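Local coordinates for protein thermostable carboxypeptidase 1 (Pyrococcus furiosus, PDB 1KA2) that removes amino acids one at a time from the C-terminal end of peptides with broad specificity, as a homodimeric metallocarboxypeptidase that uses cobalt or manganese, at residues Glu153-Asp157 with Phe367-Arg371; Val178-Leu183 with Ala487-Val491; Leu186-Ile190 with Val494-Leu499; Gln432-His436 with Ile481-Asp486. All coordinates share one frame; numbering follows the deposited sequence.

Interaction 1 (Glu153-Asp157 with Phe367-Arg371); sequences EEPYD and FKLER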
loop_
_atom_site.group_PDB
_atom_site.type_symbol
_atom_site.label_atom_id
_atom_site.label_comp_id
_atom_site.label_asym_id
_atom_site.label_seq_id
_atom_site.Cartn_x
_atom_site.Cartn_y
_atom_site.Cartn_z
ATOM N N GLU A 153 28.114 -25.717 19.431
ATOM C CA GLU A 153 27.833 -27.148 19.461
ATOM C C GLU A 153 27.519 -27.768 18.106
ATOM O O GLU A 153 28.365 -28.434 17.502
ATOM C CB GLU A 153 26.683 -27.415 20.438
ATOM C CG GLU A 153 26.444 -28.885 20.772
ATOM C CD GLU A 153 27.558 -29.490 21.617
ATOM O OE1 GLU A 153 28.475 -28.744 22.032
ATOM O OE2 GLU A 153 27.510 -30.716 21.871
ATOM N N GLU A 154 26.302 -27.539 17.627
ATOM C CA GLU A 154 25.841 -28.080 16.346
ATOM C C GLU A 154 25.607 -27.024 15.276
ATOM O O GLU A 154 25.356 -25.858 15.579
ATOM C CB GLU A 154 24.516 -28.813 16.508
ATOM C CG GLU A 154 24.514 -29.978 17.435
ATOM C CD GLU A 154 23.102 -30.427 17.719
ATOM O OE1 GLU A 154 22.340 -30.606 16.749
ATOM O OE2 GLU A 154 22.753 -30.597 18.904
ATOM N N PRO A 155 25.669 -27.437 14.001
ATOM C CA PRO A 155 25.451 -26.525 12.877
ATOM C C PRO A 155 23.992 -26.064 12.917
ATOM O O PRO A 155 23.670 -24.946 12.531
ATOM C CB PRO A 155 25.733 -27.402 11.659
ATOM C CG PRO A 155 26.707 -28.415 12.180
ATOM C CD PRO A 155 26.134 -28.751 13.526
ATOM N N TYR A 156 23.119 -26.940 13.405
ATOM C CA TYR A 156 21.702 -26.631 13.485
ATOM C C TYR A 156 21.406 -25.521 14.489
ATOM O O TYR A 156 20.320 -24.943 14.467
ATOM C CB TYR A 156 20.901 -27.884 13.835
ATOM C CG TYR A 156 19.406 -27.711 13.679
ATOM C CD1 TYR A 156 18.552 -27.841 14.774
ATOM C CD2 TYR A 156 18.845 -27.405 12.433
ATOM C CE1 TYR A 156 17.173 -27.672 14.639
ATOM C CE2 TYR A 156 17.464 -27.231 12.287
ATOM C CZ TYR A 156 16.637 -27.368 13.395
ATOM O OH TYR A 156 15.280 -27.216 13.260
ATOM N N ASP A 157 22.366 -25.219 15.359
ATOM C CA ASP A 157 22.181 -24.150 16.336
ATOM C C ASP A 157 22.174 -22.821 15.600
ATOM O O ASP A 157 21.469 -21.895 15.988
ATOM C CB ASP A 157 23.318 -24.108 17.365
ATOM C CG ASP A 157 23.375 -25.341 18.235
ATOM O OD1 ASP A 157 22.323 -25.787 18.730
ATOM O OD2 ASP A 157 24.486 -25.857 18.435
ATOM N N PHE A 367 11.326 -31.128 13.317
ATOM C CA PHE A 367 12.548 -30.825 14.055
ATOM C C PHE A 367 13.584 -31.938 13.906
ATOM O O PHE A 367 14.775 -31.676 13.697
ATOM C CB PHE A 367 12.245 -30.630 15.540
ATOM C CG PHE A 367 13.464 -30.708 16.411
ATOM C CD1 PHE A 367 14.533 -29.839 16.210
ATOM C CD2 PHE A 367 13.554 -31.662 17.417
ATOM C CE1 PHE A 367 15.679 -29.919 17.007
ATOM C CE2 PHE A 367 14.694 -31.754 18.222
ATOM C CZ PHE A 367 15.759 -30.883 18.017
ATOM N N LYS A 368 13.129 -33.179 14.031
ATOM C CA LYS A 368 14.030 -34.312 13.899
ATOM C C LYS A 368 14.597 -34.396 12.486
ATOM O O LYS A 368 15.801 -34.530 12.313
ATOM C CB LYS A 368 13.318 -35.616 14.262
ATOM C CG LYS A 368 13.137 -35.807 15.760
ATOM C CD LYS A 368 12.550 -37.173 16.090
ATOM C CE LYS A 368 12.547 -37.420 17.596
ATOM N NZ LYS A 368 13.924 -37.361 18.173
ATOM N N LEU A 369 13.742 -34.308 11.474
ATOM C CA LEU A 369 14.244 -34.374 10.114
ATOM C C LEU A 369 15.226 -33.236 9.837
ATOM O O LEU A 369 16.261 -33.457 9.201
ATOM C CB LEU A 369 13.091 -34.352 9.106
ATOM C CG LEU A 369 12.169 -35.574 9.173
ATOM C CD1 LEU A 369 11.247 -35.589 7.971
ATOM C CD2 LEU A 369 13.001 -36.848 9.196
ATOM N N GLU A 370 14.928 -32.035 10.338
ATOM C CA GLU A 370 15.813 -30.889 10.101
ATOM C C GLU A 370 17.189 -31.050 10.746
ATOM O O GLU A 370 18.210 -30.750 10.123
ATOM C CB GLU A 370 15.164 -29.581 10.582
ATOM C CG GLU A 370 13.839 -29.262 9.896
ATOM C CD GLU A 370 13.504 -27.782 9.872
ATOM O OE1 GLU A 370 14.011 -27.027 10.722
ATOM O OE2 GLU A 370 12.715 -27.373 8.999
ATOM N N ARG A 371 17.222 -31.512 11.990
ATOM C CA ARG A 371 18.495 -31.711 12.672
ATOM C C ARG A 371 19.352 -32.726 11.905
ATOM O O ARG A 371 20.555 -32.538 11.762
ATOM C CB ARG A 371 18.265 -32.203 14.098
ATOM C CG ARG A 371 19.523 -32.263 14.936
ATOM C CD ARG A 371 19.229 -32.897 16.270
ATOM N NE ARG A 371 20.274 -32.599 17.239
ATOM C CZ ARG A 371 20.236 -32.981 18.511
ATOM N NH1 ARG A 371 19.200 -33.686 18.964
ATOM N NH2 ARG A 371 21.227 -32.644 19.333
#

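Interaction 2 (Val178-Leu183 with Ala487-Val491); sequences VLEKKL and AEYFV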
loop_
_atom_site.group_PDB
_atom_site.type_symbol
_atom_site.label_atom_id
_atom_site.label_comp_id
_atom_site.label_asym_id
_atom_site.label_seq_id
_atom_site.Cartn_x
_atom_site.Cartn_y
_atom_site.Cartn_z
ATOM N N VAL A 178 10.300 -33.377 27.255
ATOM C CA VAL A 178 9.240 -33.209 28.239
ATOM C C VAL A 178 7.878 -33.473 27.606
ATOM O O VAL A 178 6.960 -33.960 28.267
ATOM C CB VAL A 178 9.258 -31.780 28.817
ATOM C CG1 VAL A 178 7.977 -31.505 29.595
ATOM C CG2 VAL A 178 10.473 -31.604 29.707
ATOM N N LEU A 179 7.746 -33.146 26.323
ATOM C CA LEU A 179 6.490 -33.360 25.611
ATOM C C LEU A 179 6.297 -34.829 25.259
ATOM O O LEU A 179 5.229 -35.391 25.496
ATOM C CB LEU A 179 6.448 -32.503 24.339
ATOM C CG LEU A 179 5.675 -31.172 24.392
ATOM C CD1 LEU A 179 5.633 -30.618 25.802
ATOM C CD2 LEU A 179 6.320 -30.175 23.438
ATOM N N GLU A 180 7.330 -35.456 24.706
ATOM C CA GLU A 180 7.236 -36.862 24.334
ATOM C C GLU A 180 6.955 -37.828 25.487
ATOM O O GLU A 180 6.366 -38.888 25.274
ATOM C CB GLU A 180 8.501 -37.308 23.597
ATOM C CG GLU A 180 8.401 -37.142 22.099
ATOM C CD GLU A 180 9.456 -37.924 21.343
ATOM O OE1 GLU A 180 10.631 -37.495 21.332
ATOM O OE2 GLU A 180 9.101 -38.978 20.764
ATOM N N LYS A 181 7.357 -37.473 26.704
ATOM C CA LYS A 181 7.126 -38.359 27.848
ATOM C C LYS A 181 5.909 -37.957 28.687
ATOM O O LYS A 181 5.321 -38.787 29.386
ATOM C CB LYS A 181 8.369 -38.395 28.742
ATOM C CG LYS A 181 9.688 -38.609 27.985
ATOM C CD LYS A 181 9.805 -39.993 27.342
ATOM C CE LYS A 181 10.130 -41.075 28.367
ATOM N NZ LYS A 181 10.393 -42.392 27.716
ATOM N N LYS A 182 5.515 -36.691 28.606
ATOM C CA LYS A 182 4.387 -36.221 29.391
ATOM C C LYS A 182 3.153 -35.814 28.595
ATOM O O LYS A 182 2.028 -36.012 29.052
ATOM C CB LYS A 182 4.861 -35.073 30.284
ATOM C CG LYS A 182 6.074 -35.486 31.103
ATOM C CD LYS A 182 6.537 -34.436 32.092
ATOM C CE LYS A 182 7.698 -34.982 32.917
ATOM N NZ LYS A 182 8.245 -33.972 33.853
ATOM N N LEU A 183 3.356 -35.263 27.403
ATOM C CA LEU A 183 2.233 -34.836 26.573
ATOM C C LEU A 183 1.701 -35.988 25.734
ATOM O O LEU A 183 0.501 -36.128 25.550
ATOM C CB LEU A 183 2.662 -33.691 25.650
ATOM C CG LEU A 183 1.626 -32.643 25.234
ATOM C CD1 LEU A 183 2.219 -31.813 24.106
ATOM C CD2 LEU A 183 0.338 -33.292 24.780
ATOM N N ALA A 487 8.190 -26.445 29.193
ATOM C CA ALA A 487 7.123 -27.201 28.560
ATOM C C ALA A 487 6.067 -27.720 29.526
ATOM O O ALA A 487 4.917 -27.914 29.137
ATOM C CB ALA A 487 7.720 -28.357 27.783
ATOM N N GLU A 488 6.453 -27.945 30.779
ATOM C CA GLU A 488 5.534 -28.470 31.795
ATOM C C GLU A 488 4.169 -27.789 31.875
ATOM O O GLU A 488 3.157 -28.461 32.092
ATOM C CB GLU A 488 6.194 -28.431 33.178
ATOM C CG GLU A 488 7.275 -29.484 33.400
ATOM C CD GLU A 488 6.744 -30.896 33.239
ATOM O OE1 GLU A 488 5.597 -31.150 33.675
ATOM O OE2 GLU A 488 7.475 -31.750 32.688
ATOM N N TYR A 489 4.138 -26.466 31.706
ATOM C CA TYR A 489 2.879 -25.724 31.773
ATOM C C TYR A 489 1.882 -26.135 30.708
ATOM O O TYR A 489 0.686 -26.276 30.983
ATOM C CB TYR A 489 3.126 -24.222 31.669
ATOM C CG TYR A 489 3.746 -23.631 32.907
ATOM C CD1 TYR A 489 5.124 -23.470 33.010
ATOM C CD2 TYR A 489 2.955 -23.244 33.986
ATOM C CE1 TYR A 489 5.697 -22.935 34.155
ATOM C CE2 TYR A 489 3.521 -22.715 35.139
ATOM C CZ TYR A 489 4.889 -22.562 35.212
ATOM O OH TYR A 489 5.453 -22.021 36.337
ATOM N N PHE A 490 2.368 -26.319 29.487
ATOM C CA PHE A 490 1.498 -26.724 28.392
ATOM C C PHE A 490 0.836 -28.061 28.720
ATOM O O PHE A 490 -0.331 -28.281 28.401
ATOM C CB PHE A 490 2.296 -26.850 27.087
ATOM C CG PHE A 490 1.446 -27.164 25.883
ATOM C CD1 PHE A 490 0.591 -26.201 25.346
ATOM C CD2 PHE A 490 1.482 -28.429 25.301
ATOM C CE1 PHE A 490 -0.216 -26.495 24.242
ATOM C CE2 PHE A 490 0.681 -28.735 24.201
ATOM C CZ PHE A 490 -0.172 -27.764 23.669
ATOM N N VAL A 491 1.585 -28.955 29.359
ATOM C CA VAL A 491 1.052 -30.267 29.725
ATOM C C VAL A 491 -0.075 -30.157 30.761
ATOM O O VAL A 491 -1.103 -30.828 30.645
ATOM C CB VAL A 491 2.166 -31.185 30.278
ATOM C CG1 VAL A 491 1.577 -32.539 30.661
ATOM C CG2 VAL A 491 3.262 -31.365 29.228
#

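Interaction 3 (Leu186-Ile190 with Val494-Leu499); sequences LLDKI and VKEKYL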
loop_
_atom_site.group_PDB
_atom_site.type_symbol
_atom_site.label_atom_id
_atom_site.label_comp_id
_atom_site.label_asym_id
_atom_site.label_seq_id
_atom_site.Cartn_x
_atom_site.Cartn_y
_atom_site.Cartn_z
ATOM N N LEU A 186 -0.801 -38.241 27.564
ATOM C CA LEU A 186 -2.022 -37.472 27.776
ATOM C C LEU A 186 -2.878 -37.553 26.521
ATOM O O LEU A 186 -4.101 -37.669 26.596
ATOM C CB LEU A 186 -1.682 -36.012 28.092
ATOM C CG LEU A 186 -2.636 -35.287 29.046
ATOM C CD1 LEU A 186 -2.207 -33.838 29.193
ATOM C CD2 LEU A 186 -4.062 -35.376 28.526
ATOM N N LEU A 187 -2.226 -37.491 25.363
ATOM C CA LEU A 187 -2.939 -37.580 24.095
ATOM C C LEU A 187 -3.627 -38.936 23.993
ATOM O O LEU A 187 -4.835 -39.013 23.776
ATOM C CB LEU A 187 -1.977 -37.410 22.915
ATOM C CG LEU A 187 -2.586 -37.680 21.533
ATOM C CD1 LEU A 187 -3.708 -36.686 21.249
ATOM C CD2 LEU A 187 -1.503 -37.585 20.474
ATOM N N ASP A 188 -2.849 -40.002 24.154
ATOM C CA ASP A 188 -3.384 -41.358 24.078
ATOM C C ASP A 188 -4.610 -41.515 24.976
ATOM O O ASP A 188 -5.646 -42.020 24.542
ATOM C CB ASP A 188 -2.320 -42.378 24.492
ATOM C CG ASP A 188 -1.084 -42.330 23.611
ATOM O OD1 ASP A 188 -1.204 -42.513 22.377
ATOM O OD2 ASP A 188 0.014 -42.112 24.160
ATOM N N LYS A 189 -4.490 -41.078 26.226
ATOM C CA LYS A 189 -5.596 -41.178 27.174
ATOM C C LYS A 189 -6.821 -40.421 26.660
ATOM O O LYS A 189 -7.938 -40.944 26.674
ATOM C CB LYS A 189 -5.179 -40.621 28.539
ATOM C CG LYS A 189 -6.178 -40.906 29.659
ATOM C CD LYS A 189 -6.263 -42.401 29.962
ATOM C CE LYS A 189 -7.710 -42.867 30.118
ATOM N NZ LYS A 189 -7.787 -44.334 30.389
ATOM N N ILE A 190 -6.604 -39.188 26.207
ATOM C CA ILE A 190 -7.688 -38.361 25.683
ATOM C C ILE A 190 -8.393 -39.070 24.532
ATOM O O ILE A 190 -9.620 -39.157 24.494
ATOM C CB ILE A 190 -7.157 -37.005 25.165
ATOM C CG1 ILE A 190 -6.753 -36.113 26.339
ATOM C CG2 ILE A 190 -8.208 -36.324 24.300
ATOM C CD1 ILE A 190 -6.125 -34.799 25.919
ATOM N N VAL A 494 -3.243 -28.614 29.170
ATOM C CA VAL A 494 -3.957 -29.659 28.443
ATOM C C VAL A 494 -4.668 -30.639 29.375
ATOM O O VAL A 494 -5.829 -30.980 29.151
ATOM C CB VAL A 494 -2.988 -30.447 27.529
ATOM C CG1 VAL A 494 -3.698 -31.638 26.894
ATOM C CG2 VAL A 494 -2.450 -29.529 26.455
ATOM N N LYS A 495 -3.963 -31.100 30.408
ATOM C CA LYS A 495 -4.527 -32.042 31.381
ATOM C C LYS A 495 -5.769 -31.461 32.043
ATOM O O LYS A 495 -6.827 -32.093 32.094
ATOM C CB LYS A 495 -3.479 -32.382 32.459
ATOM C CG LYS A 495 -4.043 -32.849 33.816
ATOM C CD LYS A 495 -4.435 -31.665 34.717
ATOM C CE LYS A 495 -4.894 -32.087 36.119
ATOM N NZ LYS A 495 -6.226 -32.770 36.173
ATOM N N GLU A 496 -5.612 -30.245 32.548
ATOM C CA GLU A 496 -6.661 -29.510 33.238
ATOM C C GLU A 496 -7.816 -29.142 32.310
ATOM O O GLU A 496 -8.904 -28.789 32.766
ATOM C CB GLU A 496 -6.032 -28.251 33.837
ATOM C CG GLU A 496 -6.953 -27.318 34.594
ATOM C CD GLU A 496 -6.210 -26.077 35.067
ATOM O OE1 GLU A 496 -5.165 -26.230 35.743
ATOM O OE2 GLU A 496 -6.662 -24.954 34.759
ATOM N N LYS A 497 -7.586 -29.244 31.004
ATOM C CA LYS A 497 -8.610 -28.892 30.030
ATOM C C LYS A 497 -9.344 -30.092 29.440
ATOM O O LYS A 497 -10.544 -30.009 29.163
ATOM C CB LYS A 497 -7.978 -28.059 28.911
ATOM C CG LYS A 497 -8.949 -27.527 27.869
ATOM C CD LYS A 497 -8.217 -26.576 26.929
ATOM C CE LYS A 497 -9.049 -26.167 25.733
ATOM N NZ LYS A 497 -10.201 -25.288 26.051
ATOM N N TYR A 498 -8.635 -31.202 29.247
ATOM C CA TYR A 498 -9.254 -32.404 28.687
ATOM C C TYR A 498 -9.474 -33.547 29.695
ATOM O O TYR A 498 -10.003 -34.607 29.340
ATOM C CB TYR A 498 -8.431 -32.912 27.494
ATOM C CG TYR A 498 -8.500 -32.008 26.279
ATOM C CD1 TYR A 498 -7.387 -31.281 25.854
ATOM C CD2 TYR A 498 -9.694 -31.857 25.570
ATOM C CE1 TYR A 498 -7.466 -30.423 24.754
ATOM C CE2 TYR A 498 -9.780 -31.006 24.473
ATOM C CZ TYR A 498 -8.666 -30.293 24.071
ATOM O OH TYR A 498 -8.761 -29.454 22.985
ATOM N N LEU A 499 -9.086 -33.327 30.948
ATOM C CA LEU A 499 -9.253 -34.346 31.983
ATOM C C LEU A 499 -9.874 -33.772 33.258
ATOM O O LEU A 499 -10.058 -32.536 33.330
ATOM C CB LEU A 499 -7.896 -34.978 32.310
ATOM C CG LEU A 499 -7.125 -35.501 31.095
ATOM C CD1 LEU A 499 -5.736 -35.924 31.515
ATOM C CD2 LEU A 499 -7.879 -36.661 30.466
ATOM O OXT LEU A 499 -10.164 -34.571 34.173
#

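Interaction 4 (Gln432-His436 with Ile481-Asp486); sequences QLYYH and IGEDMD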
loop_
_atom_site.group_PDB
_atom_site.type_symbol
_atom_site.label_atom_id
_atom_site.label_comp_id
_atom_site.label_asym_id
_atom_site.label_seq_id
_atom_site.Cartn_x
_atom_site.Cartn_y
_atom_site.Cartn_z
ATOM N N GLN A 432 2.336 -21.228 29.769
ATOM C CA GLN A 432 3.090 -20.666 30.885
ATOM C C GLN A 432 2.563 -19.279 31.261
ATOM O O GLN A 432 2.327 -18.988 32.430
ATOM C CB GLN A 432 4.576 -20.592 30.509
ATOM C CG GLN A 432 5.542 -20.583 31.698
ATOM C CD GLN A 432 6.999 -20.748 31.277
ATOM O OE1 GLN A 432 7.293 -21.328 30.228
ATOM N NE2 GLN A 432 7.919 -20.256 32.104
ATOM N N LEU A 433 2.386 -18.426 30.259
ATOM C CA LEU A 433 1.883 -17.084 30.495
ATOM C C LEU A 433 0.513 -17.106 31.135
ATOM O O LEU A 433 0.192 -16.242 31.947
ATOM C CB LEU A 433 1.828 -16.294 29.179
ATOM C CG LEU A 433 3.203 -15.937 28.606
ATOM C CD1 LEU A 433 3.078 -15.136 27.305
ATOM C CD2 LEU A 433 3.963 -15.152 29.674
ATOM N N TYR A 434 -0.304 -18.084 30.755
ATOM C CA TYR A 434 -1.654 -18.200 31.301
ATOM C C TYR A 434 -1.649 -18.348 32.817
ATOM O O TYR A 434 -2.428 -17.690 33.511
ATOM C CB TYR A 434 -2.396 -19.397 30.690
ATOM C CG TYR A 434 -3.605 -19.820 31.500
ATOM C CD1 TYR A 434 -4.697 -18.957 31.675
ATOM C CD2 TYR A 434 -3.639 -21.064 32.141
ATOM C CE1 TYR A 434 -5.794 -19.324 32.474
ATOM C CE2 TYR A 434 -4.720 -21.439 32.937
ATOM C CZ TYR A 434 -5.794 -20.568 33.099
ATOM O OH TYR A 434 -6.863 -20.955 33.874
ATOM N N TYR A 435 -0.779 -19.216 33.327
ATOM C CA TYR A 435 -0.696 -19.447 34.767
ATOM C C TYR A 435 -0.108 -18.264 35.518
ATOM O O TYR A 435 -0.465 -18.019 36.665
ATOM C CB TYR A 435 0.095 -20.727 35.059
ATOM C CG TYR A 435 -0.687 -21.969 34.680
ATOM C CD1 TYR A 435 -0.244 -22.823 33.673
ATOM C CD2 TYR A 435 -1.917 -22.243 35.279
ATOM C CE1 TYR A 435 -1.010 -23.919 33.264
ATOM C CE2 TYR A 435 -2.693 -23.333 34.875
ATOM C CZ TYR A 435 -2.236 -24.163 33.863
ATOM O OH TYR A 435 -3.030 -25.206 33.427
ATOM N N HIS A 436 0.782 -17.523 34.871
ATOM C CA HIS A 436 1.366 -16.359 35.509
ATOM C C HIS A 436 0.345 -15.228 35.603
ATOM O O HIS A 436 0.346 -14.459 36.569
ATOM C CB HIS A 436 2.605 -15.912 34.743
ATOM C CG HIS A 436 3.814 -16.744 35.038
ATOM N ND1 HIS A 436 4.568 -16.577 36.180
ATOM C CD2 HIS A 436 4.365 -17.786 34.373
ATOM C CE1 HIS A 436 5.529 -17.482 36.206
ATOM N NE2 HIS A 436 5.427 -18.230 35.122
ATOM N N ILE A 481 8.909 -12.934 33.687
ATOM C CA ILE A 481 8.221 -14.075 34.272
ATOM C C ILE A 481 9.004 -14.795 35.376
ATOM O O ILE A 481 8.569 -15.820 35.900
ATOM C CB ILE A 481 7.818 -15.050 33.141
ATOM C CG1 ILE A 481 6.854 -14.331 32.195
ATOM C CG2 ILE A 481 7.156 -16.292 33.688
ATOM C CD1 ILE A 481 5.710 -13.637 32.906
ATOM N N GLY A 482 10.153 -14.238 35.738
ATOM C CA GLY A 482 10.961 -14.828 36.786
ATOM C C GLY A 482 11.474 -16.221 36.478
ATOM O O GLY A 482 11.941 -16.930 37.369
ATOM N N GLU A 483 11.387 -16.624 35.219
ATOM C CA GLU A 483 11.866 -17.941 34.829
ATOM C C GLU A 483 12.047 -18.073 33.327
ATOM O O GLU A 483 11.876 -17.110 32.572
ATOM C CB GLU A 483 10.920 -19.038 35.349
ATOM C CG GLU A 483 9.435 -18.734 35.182
ATOM C CD GLU A 483 8.545 -19.880 35.625
ATOM O OE1 GLU A 483 8.792 -20.454 36.703
ATOM O OE2 GLU A 483 7.587 -20.203 34.901
ATOM N N ASP A 484 12.413 -19.277 32.910
ATOM C CA ASP A 484 12.631 -19.585 31.508
ATOM C C ASP A 484 11.472 -20.438 31.010
ATOM O O ASP A 484 10.635 -20.884 31.795
ATOM C CB ASP A 484 13.946 -20.352 31.351
ATOM C CG ASP A 484 15.149 -19.526 31.742
ATOM O OD1 ASP A 484 15.666 -18.781 30.886
ATOM O OD2 ASP A 484 15.570 -19.613 32.913
ATOM N N MET A 485 11.420 -20.658 29.702
ATOM C CA MET A 485 10.367 -21.472 29.126
ATOM C C MET A 485 10.431 -22.852 29.774
ATOM O O MET A 485 11.514 -23.360 30.061
ATOM C CB MET A 485 10.560 -21.595 27.605
ATOM C CG MET A 485 9.552 -22.511 26.926
ATOM S SD MET A 485 9.743 -22.600 25.135
ATOM C CE MET A 485 10.752 -24.050 24.953
ATOM N N ASP A 486 9.267 -23.438 30.019
ATOM C CA ASP A 486 9.180 -24.769 30.607
ATOM C C ASP A 486 7.950 -25.471 30.058
ATOM O O ASP A 486 6.814 -25.137 30.404
ATOM C CB ASP A 486 9.100 -24.697 32.131
ATOM C CG ASP A 486 8.747 -26.039 32.760
ATOM O OD1 ASP A 486 9.355 -27.066 32.384
ATOM O OD2 ASP A 486 7.861 -26.064 33.635
#

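Interaction 1 (Glu153-Asp157 with Phe367-Arg371)
Tyr-156 lies across a single turn of helix 359-375, where its one ring meets three residues: Phe-367, Glu-370 and Arg-371. With CG anti to the backbone N (chi1 -169°), CB directs the ring toward segment 367-371. The CA of Arg-371 then sits over one face of the ring, 4.3 Å from its centroid, in a CH-pi contact. Farther out, the two edges diverge in their partners: CE1 of Tyr-156 approaches CE1 of Phe-367 at 3.6 Å, rim to rim, while CE2 of Tyr-156 lies 3.7 Å from CB of Glu-370. At the tip, OH of Tyr-156 donates to OE1 of Glu-370 over 2.8 Å, using the anti lone pair of that oxygen. The carboxylate is held from beyond as well, by the ring nitrogen of Trp-412 on OE2 and the backbone N of Gly-418 on OE1.

A second grip lies beside the ring. Extended from CG to NE, Arg-371 meets Glu-154 side-on, NE to OE1 at 2.9 Å and NH2 to OE2 at 2.6 Å, the carboxylate and guanidinium planes 16° apart. The remaining nitrogen, NH1, is bridged to Glu-173. With Arg-371 cut back to an alanine, Glu-154 and Glu-173 would probably both lose their paired charge, and the Glu-154 carboxylate would be free to turn. A buried tyrosine beside a side-on, two-nitrogen salt bridge thus joins the start of helix 155-163 to helix 359-375, plain helix packing within the mainly helical M32 carboxypeptidase fold.

Interaction 2 (Val178-Leu183 with Ala487-Val491)
Lys-182 and Glu-488 meet at about a right angle on one side of the contact between helix 169-192 and the start of helix 488-498. The lysine chain is extended beyond CG, whereas the glutamate bends at its second torsion (chi2 -59°), which brings OE2 back toward the neighbouring helix. NZ of Lys-182 reaches OE2 of Glu-488 at 2.6 Å from above the carboxylate plane, 45° out of it, forming a salt bridge between an exposed lysine and a partly exposed glutamate.

Inward from this polar pair, the methyl groups take over. Ala-487 points its CB toward helix 169-192 and fits between two branches, CG1 of Val-178 at 3.6 Å and CD1 of Leu-179 at 3.7 Å. One turn on, Val-491 occupies the next position: with CG1 anti to its backbone N (chi1 180°), that methyl lies by the carbonyl oxygen of Lys-182, while CG2 comes within 4.2 Å of CD1 of Leu-179 and 4.3 Å of CB of Leu-183. Farther from the charges, Leu-183 and Phe-490 approach at a slant. CD1 of Leu-183 lies in the plane of the phenylalanine ring and touches its edge at CE2 of Phe-490, 3.4 Å away.

The apolar side of this pair of helices rests on Leu-428 of helix 421-440, which touches Leu-179, Ala-487 and Phe-490 alike. Leu-183 borders the loop at Val-357, and Phe-490, its side chain about 11 Å from that of the metal ligand Glu-299, also meets Asn-360 of helix 359-375.

Interaction 3 (Leu186-Ile190 with Val494-Leu499)
Leu-186 and Leu-499 slide past each other in opposite directions, CD2 of the first only 3.5 Å from CD1 of the second, closer than methyl groups usually pack. The other methyl of Leu-186, CD1, lies 3.5 Å from CG1 of Val-494 and 3.8 Å from CB of Lys-495. Beside it Ile-190, with CG1 anti to the carbonyl carbon (chi1 -72°), sends CD1 to CB of Tyr-498 at 3.4 Å and also approaches CG1 of Val-494. The buried tyrosine ring leads away from segment 186-190 to a hydroxyl hydrogen-bonded to the backbone O of Asn-343. Replacing Leu-186 by alanine would probably open a gap against Val-494 and leave the Leu-499 side chain poorly held.

Toward solvent the contact loosens. Leu-499 is exposed although its CD1 packs tightly, and CG1 of Ile-190 approaches CD2 of Leu-499 only at 4.3 Å. Lys-495 contributes little more than CB, its charged end leading away, as does that of Lys-189.

Two i, i+4 pairs, Leu-186 with Ile-190 and Val-494 with Tyr-498, form this interface of nearly parallel helices, 169-192 and the C-terminal 488-498; the axes of segments 186-190 and 494-498 approach to 11.0 Å, 8° from parallel.

Interaction 4 (Gln432-His436 with Ile481-Asp486)
Gln-432 and His-436, one turn apart on helix 421-440, converge on Glu-483 of segment 481-486, and Gln-432 also holds the backbone of Asp-484 and Asp-486. Among the hydrogen bonds, two meet at OE2 of Glu-483: NE2 of Gln-432 gives one at 2.8 Å and NE2 of His-436 another at 2.9 Å, arriving from opposite faces of the carboxylate plane. The histidine bond lies in its ring plane. Two further bonds engage the backbone. NE2 of Gln-432 also donates to the O of Asp-484 at 2.8 Å, nearly straight (165°), and OE1 of Gln-432 accepts from the N of Asp-486 at 2.9 Å. Reach comes from an extended glutamine, CG anti to the backbone N (chi1 -156°).

The apolar contacts lie to one side. CG2 of Ile-481 stands over a face of the His-436 ring, and CG1 of Ile-481 meets CD2 of Leu-433 at 3.9 Å; Trp-459 touches both His-436 and Ile-481.

Having both a donor and an acceptor in use fixes which way round the Gln-432 amide lies. The negative charge on Glu-483 would tend to favour a protonated His-436, and together they tie the loop leading into helix 488-498 to helix 421-440.

Followed from the N terminus, the chain opens interaction 1 at 153-157, then interactions 2 and 3 in turn on helix 169-192. Interaction 1 closes first, at 367-371, a loop of some 210 residues; the other two close only at the C-terminal helix 488-498, so both cross it, and each other. Interaction 4 spans the much shorter stretch from 432-436 to 481-486 and is nested inside the loops of interactions 2 and 3, following interaction 1 in series. Interactions 2 and 4 touch through Tyr-489, whose hydroxyl probably bonds to Glu-483. Interactions 2 and 3 join helix 488-498 to helix 169-192, interaction 4 joins the loop before it to helix 421-440, and interaction 1 joins helices 155-163 and 359-375.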